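Local coordinates for protein PTS-dependent dihydroxyacetone kinase, ADP-binding subunit dhaL (PDB 3CR3) that binds ADP with magnesium, receives a phosphoryl group from DhaM to form ATP, and passes it on to dihydroxyacetone bound to DhaK, at residues 116-122 / 153-159; 109-113 / 124-128; 22-26 / 37-42. All coordinates share one frame. Residue numbers count along the deposited sequence, not the author numbering.

Contact 1 of 3, residues 116-122 / 153-159. With ADP (adenosine-5'-diphosphate), chain G.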
loop_
_atom_site.group_PDB
_atom_site.type_symbol
_atom_site.label_atom_id
_atom_site.label_comp_id
_atom_site.label_asym_id
_atom_site.label_seq_id
_atom_site.Cartn_x
_atom_site.Cartn_y
_atom_site.Cartn_z
ATOM N N LYS A 116 -21.476 3.051 6.789
ATOM C CA LYS A 116 -21.623 1.956 7.789
ATOM C C LYS A 116 -21.395 2.365 9.249
ATOM O O LYS A 116 -21.033 1.531 10.082
ATOM C CB LYS A 116 -20.742 0.736 7.431
ATOM C CG LYS A 116 -21.384 -0.235 6.429
ATOM C CD LYS A 116 -21.345 0.285 5.011
ATOM C CE LYS A 116 -21.920 -0.727 4.024
ATOM N NZ LYS A 116 -22.071 -0.099 2.688
ATOM N N ALA A 117 -21.633 3.634 9.568
ATOM C CA ALA A 117 -21.404 4.128 10.917
ATOM C C ALA A 117 -22.638 3.925 11.788
ATOM O O ALA A 117 -23.771 4.123 11.346
ATOM C CB ALA A 117 -20.987 5.616 10.903
ATOM N N GLN A 118 -22.400 3.497 13.019
ATOM C CA GLN A 118 -23.437 3.427 14.028
ATOM C C GLN A 118 -23.459 4.752 14.773
ATOM O O GLN A 118 -22.498 5.514 14.722
ATOM C CB GLN A 118 -23.150 2.287 15.001
ATOM C CG GLN A 118 -23.314 0.900 14.400
ATOM C CD GLN A 118 -22.706 -0.174 15.281
ATOM O OE1 GLN A 118 -21.692 -0.774 14.931
ATOM N NE2 GLN A 118 -23.310 -0.406 16.437
ATOM N N VAL A 119 -24.558 5.038 15.456
ATOM C CA VAL A 119 -24.619 6.208 16.315
ATOM C C VAL A 119 -23.584 6.063 17.441
ATOM O O VAL A 119 -23.437 4.981 18.025
ATOM C CB VAL A 119 -26.042 6.418 16.888
ATOM C CG1 VAL A 119 -26.116 7.693 17.733
ATOM C CG2 VAL A 119 -27.063 6.468 15.756
ATOM N N GLY A 120 -22.864 7.150 17.717
ATOM C CA GLY A 120 -21.834 7.171 18.769
ATOM C C GLY A 120 -20.430 6.951 18.273
ATOM O O GLY A 120 -19.480 6.889 19.063
ATOM N N GLU A 121 -20.274 6.855 16.954
ATOM C CA GLU A 121 -18.971 6.560 16.384
ATOM C C GLU A 121 -18.176 7.803 16.009
ATOM O O GLU A 121 -17.117 7.692 15.387
ATOM C CB GLU A 121 -19.101 5.625 15.185
ATOM C CG GLU A 121 -19.593 4.217 15.547
ATOM C CD GLU A 121 -19.034 3.202 14.589
ATOM O OE1 GLU A 121 -17.831 2.894 14.687
ATOM O OE2 GLU A 121 -19.783 2.749 13.708
ATOM N N LYS A 122 -18.679 8.962 16.434
ATOM C CA LYS A 122 -18.043 10.272 16.215
ATOM C C LYS A 122 -18.072 10.670 14.747
ATOM O O LYS A 122 -17.053 11.010 14.176
ATOM C CB LYS A 122 -16.609 10.322 16.776
ATOM C CG LYS A 122 -16.060 11.721 17.120
ATOM C CD LYS A 122 -14.528 11.663 17.052
ATOM C CE LYS A 122 -13.830 12.892 17.588
ATOM N NZ LYS A 122 -13.927 13.032 19.074
ATOM N N ALA A 153 -16.812 15.819 20.818
ATOM C CA ALA A 153 -15.421 15.878 21.290
ATOM C C ALA A 153 -15.053 14.679 22.172
ATOM O O ALA A 153 -13.983 14.079 22.004
ATOM C CB ALA A 153 -15.162 17.202 22.038
ATOM N N GLY A 154 -15.956 14.309 23.082
ATOM C CA GLY A 154 -15.688 13.239 24.064
ATOM C C GLY A 154 -15.603 11.831 23.491
ATOM O O GLY A 154 -15.138 10.918 24.156
ATOM N N LEU A 155 -16.067 11.657 22.250
ATOM C CA LEU A 155 -16.160 10.344 21.631
ATOM C C LEU A 155 -14.834 9.882 21.036
ATOM O O LEU A 155 -14.053 10.702 20.515
ATOM C CB LEU A 155 -17.240 10.350 20.529
ATOM C CG LEU A 155 -18.704 10.621 20.915
ATOM C CD1 LEU A 155 -19.523 10.942 19.692
ATOM C CD2 LEU A 155 -19.316 9.416 21.650
ATOM N N LEU A 156 -14.595 8.566 21.112
ATOM C CA LEU A 156 -13.543 7.893 20.342
ATOM C C LEU A 156 -13.992 7.760 18.890
ATOM O O LEU A 156 -15.068 7.250 18.614
ATOM C CB LEU A 156 -13.244 6.502 20.911
ATOM C CG LEU A 156 -12.153 5.660 20.234
ATOM C CD1 LEU A 156 -10.772 6.160 20.609
ATOM C CD2 LEU A 156 -12.285 4.192 20.574
ATOM N N ALA A 157 -13.160 8.222 17.966
ATOM C CA ALA A 157 -13.441 8.054 16.548
ATOM C C ALA A 157 -13.214 6.611 16.120
ATOM O O ALA A 157 -12.138 6.063 16.308
ATOM C CB ALA A 157 -12.558 8.992 15.716
ATOM N N THR A 158 -14.233 5.988 15.546
ATOM C CA THR A 158 -14.066 4.624 15.074
ATOM C C THR A 158 -14.342 4.462 13.575
ATOM O O THR A 158 -14.367 3.340 13.062
ATOM C CB THR A 158 -14.846 3.617 15.944
ATOM O OG1 THR A 158 -16.211 4.026 16.068
ATOM C CG2 THR A 158 -14.208 3.530 17.342
ATOM N N LYS A 159 -14.485 5.596 12.887
ATOM C CA LYS A 159 -14.781 5.640 11.456
ATOM C C LYS A 159 -14.049 6.780 10.771
ATOM O O LYS A 159 -13.837 7.861 11.351
ATOM C CB LYS A 159 -16.298 5.783 11.225
ATOM C CG LYS A 159 -17.139 4.529 11.581
ATOM C CD LYS A 159 -17.144 3.518 10.438
ATOM C CE LYS A 159 -17.528 2.160 10.937
ATOM N NZ LYS A 159 -17.465 1.164 9.831
HETATM P PB ADP G . -12.086 13.091 4.399
HETATM O O1B ADP G . -11.030 14.135 4.219
HETATM O O2B ADP G . -12.113 12.089 3.297
HETATM O O3B ADP G . -12.092 12.461 5.793
HETATM P PA ADP G . -13.896 15.297 4.941
HETATM O O1A ADP G . -12.770 15.864 5.735
HETATM O O2A ADP G . -14.494 16.196 3.884
HETATM O O3A ADP G . -13.498 13.876 4.264
HETATM O "O5'" ADP G . -15.080 14.829 5.936
HETATM C "C5'" ADP G . -14.775 14.245 7.206
HETATM C "C4'" ADP G . -16.090 13.906 7.875
HETATM O "O4'" ADP G . -16.779 12.854 7.186
HETATM C "C3'" ADP G . -15.919 13.405 9.298
HETATM O "O3'" ADP G . -15.862 14.525 10.182
HETATM C "C2'" ADP G . -17.151 12.530 9.522
HETATM O "O2'" ADP G . -18.248 13.247 10.094
HETATM C "C1'" ADP G . -17.582 12.135 8.116
HETATM N N9 ADP G . -17.328 10.698 7.904
HETATM C C8 ADP G . -16.131 10.175 7.562
HETATM N N7 ADP G . -16.222 8.842 7.441
HETATM C C5 ADP G . -17.495 8.504 7.721
HETATM C C6 ADP G . -18.260 7.246 7.785
HETATM N N6 ADP G . -17.640 6.086 7.493
HETATM N N1 ADP G . -19.570 7.313 8.112
HETATM C C2 ADP G . -20.191 8.479 8.379
HETATM N N3 ADP G . -19.555 9.651 8.346
HETATM C C4 ADP G . -18.229 9.724 8.035
HETATM O O HOH W 1 -17.178 6.167 19.762
HETATM O O HOH W 2 -15.244 8.549 13.663
#
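Two irregular loops, 116-122 and 153-159, meet beside the adenine end of the bound ADP and bury 506 Å² between them. At the start of 153-159 the contact is made by the long side chain of Lys122, which runs along the loop until its NZ donates a hydrogen bond to Leu155 O (2.7 Å); the same NZ is also bonded to the carbonyls of Ser152 and Ser169, so backbone oxygens gather round one ammonium group. The side chain of Leu155 packs on Gly120, CD2 lying 3.6 Å from Gly120 O. Leu156 turns its CB away and takes part through its carbonyl: water 1 donates to both Leu156 O (2.6 Å) and Gly120 O (2.5 Å). Ala157 rests its CB on the Lys122 stem, 3.6 Å from CD. Thr158 makes the tightest link, a very short hydrogen bond from OG1 to Glu121 OE1 (2.4 Å), beside a weak one from its N to Glu121 O (3.4 Å). Glu121 OE2 meanwhile accepts from Gln118 N (2.8 Å), across the type II beta turn 118-121. Lys159 finally lies against Ala117, CG to CB 4.1 Å, while water 2 joins its N to Glu121 O. Ala117 CB comes 3.6 Å from ADP N1 and Lys159 CD 3.9 Å from N6, so the paired loops close off the N1/N6 side of the adenine pocket in this all-alpha DhaL domain.

Contact 2 of 3, residues 109-113 / 124-128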
loop_
_atom_site.group_PDB
_atom_site.type_symbol
_atom_site.label_atom_id
_atom_site.label_comp_id
_atom_site.label_asym_id
_atom_site.label_seq_id
_atom_site.Cartn_x
_atom_site.Cartn_y
_atom_site.Cartn_z
ATOM N N GLU A 109 -30.511 7.204 6.947
ATOM C CA GLU A 109 -30.483 5.817 6.504
ATOM C C GLU A 109 -29.432 5.648 5.402
ATOM O O GLU A 109 -28.652 4.693 5.409
ATOM C CB GLU A 109 -31.883 5.416 6.007
ATOM C CG GLU A 109 -32.023 3.965 5.584
ATOM C CD GLU A 109 -33.348 3.674 4.889
ATOM O OE1 GLU A 109 -33.809 4.513 4.072
ATOM O OE2 GLU A 109 -33.929 2.600 5.155
ATOM N N ALA A 110 -29.416 6.593 4.462
ATOM C CA ALA A 110 -28.454 6.581 3.364
ATOM C C ALA A 110 -27.002 6.813 3.811
ATOM O O ALA A 110 -26.091 6.182 3.275
ATOM C CB ALA A 110 -28.856 7.599 2.298
ATOM N N ILE A 111 -26.778 7.717 4.768
ATOM C CA ILE A 111 -25.413 7.954 5.283
ATOM C C ILE A 111 -24.917 6.711 6.007
ATOM O O ILE A 111 -23.754 6.314 5.869
ATOM C CB ILE A 111 -25.327 9.196 6.235
ATOM C CG1 ILE A 111 -25.712 10.483 5.512
ATOM C CG2 ILE A 111 -23.898 9.381 6.821
ATOM C CD1 ILE A 111 -25.993 11.633 6.474
ATOM N N GLN A 112 -25.807 6.099 6.781
ATOM C CA GLN A 112 -25.459 4.891 7.507
ATOM C C GLN A 112 -25.173 3.732 6.550
ATOM O O GLN A 112 -24.207 3.000 6.741
ATOM C CB GLN A 112 -26.524 4.554 8.541
ATOM C CG GLN A 112 -26.412 5.434 9.764
ATOM C CD GLN A 112 -27.241 4.927 10.924
ATOM O OE1 GLN A 112 -28.456 5.102 10.952
ATOM N NE2 GLN A 112 -26.586 4.284 11.887
ATOM N N LYS A 113 -25.973 3.612 5.489
ATOM C CA LYS A 113 -25.720 2.608 4.451
ATOM C C LYS A 113 -24.369 2.845 3.756
ATOM O O LYS A 113 -23.642 1.898 3.478
ATOM C CB LYS A 113 -26.860 2.576 3.427
ATOM C CG LYS A 113 -26.774 1.430 2.420
ATOM C CD LYS A 113 -27.985 1.400 1.493
ATOM C CE LYS A 113 -27.695 0.624 0.191
ATOM N NZ LYS A 113 -26.792 1.369 -0.766
HETATM N N MSE A 124 -20.968 12.524 11.529
HETATM C CA MSE A 124 -22.212 13.247 11.243
HETATM C C MSE A 124 -23.470 12.416 11.500
HETATM O O MSE A 124 -24.505 12.967 11.752
HETATM C CB MSE A 124 -22.217 13.752 9.799
HETATM C CG MSE A 124 -22.296 12.626 8.748
HETATM SE SE MSE A 124 -22.166 13.323 6.902
HETATM C CE MSE A 124 -23.848 14.128 6.755
ATOM N N VAL A 125 -23.371 11.096 11.395
ATOM C CA VAL A 125 -24.455 10.173 11.775
ATOM C C VAL A 125 -25.029 10.514 13.164
ATOM O O VAL A 125 -26.238 10.436 13.392
ATOM C CB VAL A 125 -23.959 8.691 11.728
ATOM C CG1 VAL A 125 -24.916 7.747 12.447
ATOM C CG2 VAL A 125 -23.766 8.229 10.279
ATOM N N ASP A 126 -24.156 10.939 14.071
ATOM C CA ASP A 126 -24.566 11.241 15.449
ATOM C C ASP A 126 -25.548 12.403 15.505
ATOM O O ASP A 126 -26.524 12.360 16.242
ATOM C CB ASP A 126 -23.346 11.547 16.310
ATOM C CG ASP A 126 -22.325 10.447 16.272
ATOM O OD1 ASP A 126 -22.692 9.292 15.961
ATOM O OD2 ASP A 126 -21.145 10.736 16.543
ATOM N N ILE A 127 -25.303 13.438 14.701
ATOM C CA ILE A 127 -26.169 14.591 14.736
ATOM C C ILE A 127 -27.415 14.382 13.864
ATOM O O ILE A 127 -28.499 14.864 14.219
ATOM C CB ILE A 127 -25.402 15.931 14.455
ATOM C CG1 ILE A 127 -26.262 17.152 14.821
ATOM C CG2 ILE A 127 -24.919 15.992 13.024
ATOM C CD1 ILE A 127 -25.458 18.426 15.127
ATOM N N TRP A 128 -27.272 13.651 12.752
ATOM C CA TRP A 128 -28.426 13.318 11.915
ATOM C C TRP A 128 -29.442 12.553 12.758
ATOM O O TRP A 128 -30.635 12.863 12.734
ATOM C CB TRP A 128 -28.015 12.520 10.657
ATOM C CG TRP A 128 -27.524 13.389 9.521
ATOM C CD1 TRP A 128 -26.297 14.000 9.412
ATOM C CD2 TRP A 128 -28.244 13.731 8.328
ATOM N NE1 TRP A 128 -26.227 14.729 8.230
ATOM C CE2 TRP A 128 -27.409 14.580 7.554
ATOM C CE3 TRP A 128 -29.521 13.428 7.850
ATOM C CZ2 TRP A 128 -27.810 15.098 6.316
ATOM C CZ3 TRP A 128 -29.923 13.968 6.639
ATOM C CH2 TRP A 128 -29.066 14.788 5.885
#
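Ile111 is the bump of this apolar contact, projecting from helix 109-113 into a hollow framed by Met124, Val125 and Trp128. Its CD1 sits squarely over one face of the indole, 3.5 Å from the centroid of the Trp128 five-membered ring and 10° off the normal, a CH-pi contact. The other branch, CG2, packs against Val125 CG2 at 3.6 Å, and the end of selenomethionine Met124 lies alongside, its CE 3.3 Å from Ile111 CD1. Beyond this plug Val125 points back: its CG1 meets Gln112 CG at 3.8 Å, one helical step along, while the Gln112 amide is held by Ala117 O. No hydrogen bond crosses the 232 Å² of buried surface. Met124 also faces the nucleotide, its N donating to the ADP ribose O2'. Around the contact, helix 79-94 supplies Leu82 and Ala86 against Ile111, and helix 175-191 receives Trp128, through a hydrogen bond to Ser180 and an edge-to-face stack with Phe184.

Contact 3 of 3, residues 22-26 / 37-42. With ADP (adenosine-5'-diphosphate), chain G.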
loop_
_atom_site.group_PDB
_atom_site.type_symbol
_atom_site.label_atom_id
_atom_site.label_comp_id
_atom_site.label_asym_id
_atom_site.label_seq_id
_atom_site.Cartn_x
_atom_site.Cartn_y
_atom_site.Cartn_z
ATOM N N LYS A 22 -15.564 28.104 6.863
ATOM C CA LYS A 22 -14.722 27.114 6.169
ATOM C C LYS A 22 -13.353 26.855 6.794
ATOM O O LYS A 22 -12.930 25.701 6.896
ATOM C CB LYS A 22 -14.613 27.384 4.658
ATOM C CG LYS A 22 -13.870 28.651 4.240
ATOM C CD LYS A 22 -13.880 28.778 2.718
ATOM C CE LYS A 22 -12.949 29.884 2.227
ATOM N NZ LYS A 22 -13.138 30.129 0.755
ATOM N N ALA A 23 -12.660 27.911 7.211
ATOM C CA ALA A 23 -11.383 27.754 7.914
ATOM C C ALA A 23 -11.602 26.944 9.190
ATOM O O ALA A 23 -10.810 26.073 9.502
ATOM C CB ALA A 23 -10.760 29.118 8.239
ATOM N N TYR A 24 -12.681 27.233 9.916
ATOM C CA TYR A 24 -12.966 26.528 11.177
ATOM C C TYR A 24 -13.203 25.024 10.962
ATOM O O TYR A 24 -12.648 24.192 11.684
ATOM C CB TYR A 24 -14.123 27.189 11.943
ATOM C CG TYR A 24 -14.459 26.502 13.258
ATOM C CD1 TYR A 24 -13.541 26.475 14.303
ATOM C CD2 TYR A 24 -15.683 25.873 13.444
ATOM C CE1 TYR A 24 -13.836 25.841 15.518
ATOM C CE2 TYR A 24 -15.995 25.230 14.661
ATOM C CZ TYR A 24 -15.059 25.213 15.685
ATOM O OH TYR A 24 -15.351 24.598 16.876
ATOM N N LEU A 25 -13.977 24.676 9.937
ATOM C CA LEU A 25 -14.206 23.268 9.612
ATOM C C LEU A 25 -12.948 22.498 9.236
ATOM O O LEU A 25 -12.783 21.349 9.627
ATOM C CB LEU A 25 -15.255 23.138 8.506
ATOM C CG LEU A 25 -16.653 23.587 8.900
ATOM C CD1 LEU A 25 -17.473 23.710 7.659
ATOM C CD2 LEU A 25 -17.260 22.540 9.856
ATOM N N SER A 26 -12.070 23.120 8.453
ATOM C CA SER A 26 -10.790 22.508 8.117
ATOM C C SER A 26 -9.880 22.417 9.357
ATOM O O SER A 26 -9.079 21.501 9.480
ATOM C CB SER A 26 -10.105 23.313 7.014
ATOM O OG SER A 26 -10.871 23.273 5.829
ATOM N N HIS A 37 -11.864 19.536 5.412
ATOM C CA HIS A 37 -13.334 19.451 5.375
ATOM C C HIS A 37 -14.022 20.756 4.966
ATOM O O HIS A 37 -14.935 20.728 4.150
ATOM C CB HIS A 37 -13.957 18.913 6.678
ATOM C CG HIS A 37 -15.447 18.733 6.594
ATOM N ND1 HIS A 37 -16.047 17.881 5.692
ATOM C CD2 HIS A 37 -16.459 19.305 7.291
ATOM C CE1 HIS A 37 -17.360 17.917 5.851
ATOM N NE2 HIS A 37 -17.635 18.783 6.810
ATOM N N GLY A 38 -13.597 21.875 5.556
ATOM C CA GLY A 38 -14.124 23.193 5.222
ATOM C C GLY A 38 -13.935 23.571 3.766
ATOM O O GLY A 38 -14.884 24.009 3.112
ATOM N N ALA A 39 -12.707 23.410 3.270
ATOM C CA ALA A 39 -12.376 23.569 1.846
ATOM C C ALA A 39 -13.270 22.704 0.941
ATOM O O ALA A 39 -13.820 23.205 -0.040
ATOM C CB ALA A 39 -10.922 23.210 1.620
ATOM N N ASN A 40 -13.399 21.414 1.292
ATOM C CA ASN A 40 -14.234 20.428 0.592
ATOM C C ASN A 40 -15.687 20.895 0.461
ATOM O O ASN A 40 -16.254 20.926 -0.639
ATOM C CB ASN A 40 -14.238 19.089 1.362
ATOM C CG ASN A 40 -13.004 18.209 1.088
ATOM O OD1 ASN A 40 -12.204 18.474 0.192
ATOM N ND2 ASN A 40 -12.877 17.127 1.861
HETATM N N MSE A 41 -16.283 21.233 1.605
HETATM C CA MSE A 41 -17.660 21.705 1.673
HETATM C C MSE A 41 -17.884 23.065 0.994
HETATM O O MSE A 41 -18.957 23.292 0.424
HETATM C CB MSE A 41 -18.146 21.750 3.124
HETATM C CG MSE A 41 -18.243 20.371 3.811
HETATM SE SE MSE A 41 -19.397 19.086 2.878
HETATM C CE MSE A 41 -21.091 20.013 3.234
ATOM N N ALA A 42 -16.898 23.964 1.085
ATOM C CA ALA A 42 -16.991 25.283 0.450
ATOM C C ALA A 42 -17.080 25.165 -1.058
ATOM O O ALA A 42 -17.940 25.791 -1.683
ATOM C CB ALA A 42 -15.836 26.182 0.844
HETATM P PB ADP G . -12.086 13.091 4.399
HETATM O O1B ADP G . -11.030 14.135 4.219
HETATM O O2B ADP G . -12.113 12.089 3.297
HETATM O O3B ADP G . -12.092 12.461 5.793
HETATM P PA ADP G . -13.896 15.297 4.941
HETATM O O1A ADP G . -12.770 15.864 5.735
HETATM O O2A ADP G . -14.494 16.196 3.884
HETATM O O3A ADP G . -13.498 13.876 4.264
HETATM O "O5'" ADP G . -15.080 14.829 5.936
HETATM C "C5'" ADP G . -14.775 14.245 7.206
HETATM C "C4'" ADP G . -16.090 13.906 7.875
HETATM O "O4'" ADP G . -16.779 12.854 7.186
HETATM C "C3'" ADP G . -15.919 13.405 9.298
HETATM O "O3'" ADP G . -15.862 14.525 10.182
HETATM C "C2'" ADP G . -17.151 12.530 9.522
HETATM O "O2'" ADP G . -18.248 13.247 10.094
HETATM C "C1'" ADP G . -17.582 12.135 8.116
HETATM N N9 ADP G . -17.328 10.698 7.904
HETATM C C8 ADP G . -16.131 10.175 7.562
HETATM N N7 ADP G . -16.222 8.842 7.441
HETATM C C5 ADP G . -17.495 8.504 7.721
HETATM C C6 ADP G . -18.260 7.246 7.785
HETATM N N6 ADP G . -17.640 6.086 7.493
HETATM N N1 ADP G . -19.570 7.313 8.112
HETATM C C2 ADP G . -20.191 8.479 8.379
HETATM N N3 ADP G . -19.555 9.651 8.346
HETATM C C4 ADP G . -18.229 9.724 8.035
#
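A carbon-donated contact lies at the closest point of these two helices: Gly38 CA approaches Lys22 O at 3.2 Å, with an angle of 170° at the hydrogen, and the CA atoms of Lys22 and Gly38 are 4.1 Å apart. A side chain at Gly38 could not be accommodated, since a CB there would fall 1.7 Å from Lys22 O and 2.8 Å from Ser26 OG. Leu25 CB fits against the bare backbone as well, 3.5 Å from Gly38 CA. The axes of the two short segments therefore come within 6.9 Å, with 133° between their N-to-C directions. Ser26 adds the hydrogen bond across the pair, its OG accepting from Ala39 N (3.2 Å, 154°) in the first turn of helix 37-42, where backbone NH groups lack partners within their own helix. Farther along, the aliphatic part of Lys22 lies on Ala42, CD to CB 3.8 Å. The packed end of helix 37-54 lies beside the nucleotide in the helical DhaL domain: residues 37-40 belong to the ADP site, and the loop between helices 22-28 and 37-54 carries the magnesium ligands Asp29, Asp34 and Asp36; Asp29 also takes a weak hydrogen bond from His37 N. His37 ND1 (2.9 Å) and Asn40 ND2 (2.8 Å) both donate to ADP O2A, an oxygen of the alpha-phosphate. Both ring nitrogens of His37 thus have partners, ND1 the phosphate oxygen and NE2 Ser179 of helix 175-191. Leu25 reaches that same helix at Gln178 and Tyr182, and also touches Ile18 of helix 4-20.

How the contacts relate
The three contacts meet ADP at different points: contact 1 at adenine, contact 2 at the ribose through Met124, contact 3 at the alpha-phosphate. Contact 2 is the buried one and wholly apolar across its helices; in the partly buried pair, contact 1 joins loops by waters and hydrogen bonds, while contact 3 combines a glycine backbone approach, one serine hydrogen bond and aliphatic packing. Contacts 1 and 2 alternate along the chain and touch directly, Asp126 OD1 lying 2.8 Å from Gly120 N and Gln112 NE2 2.9 Å from Ala117 O. Contact 3 is about 20 Å from each, centre to centre, and across the chain's centre from contact 2, yet both reach helices 79-94 and 175-191.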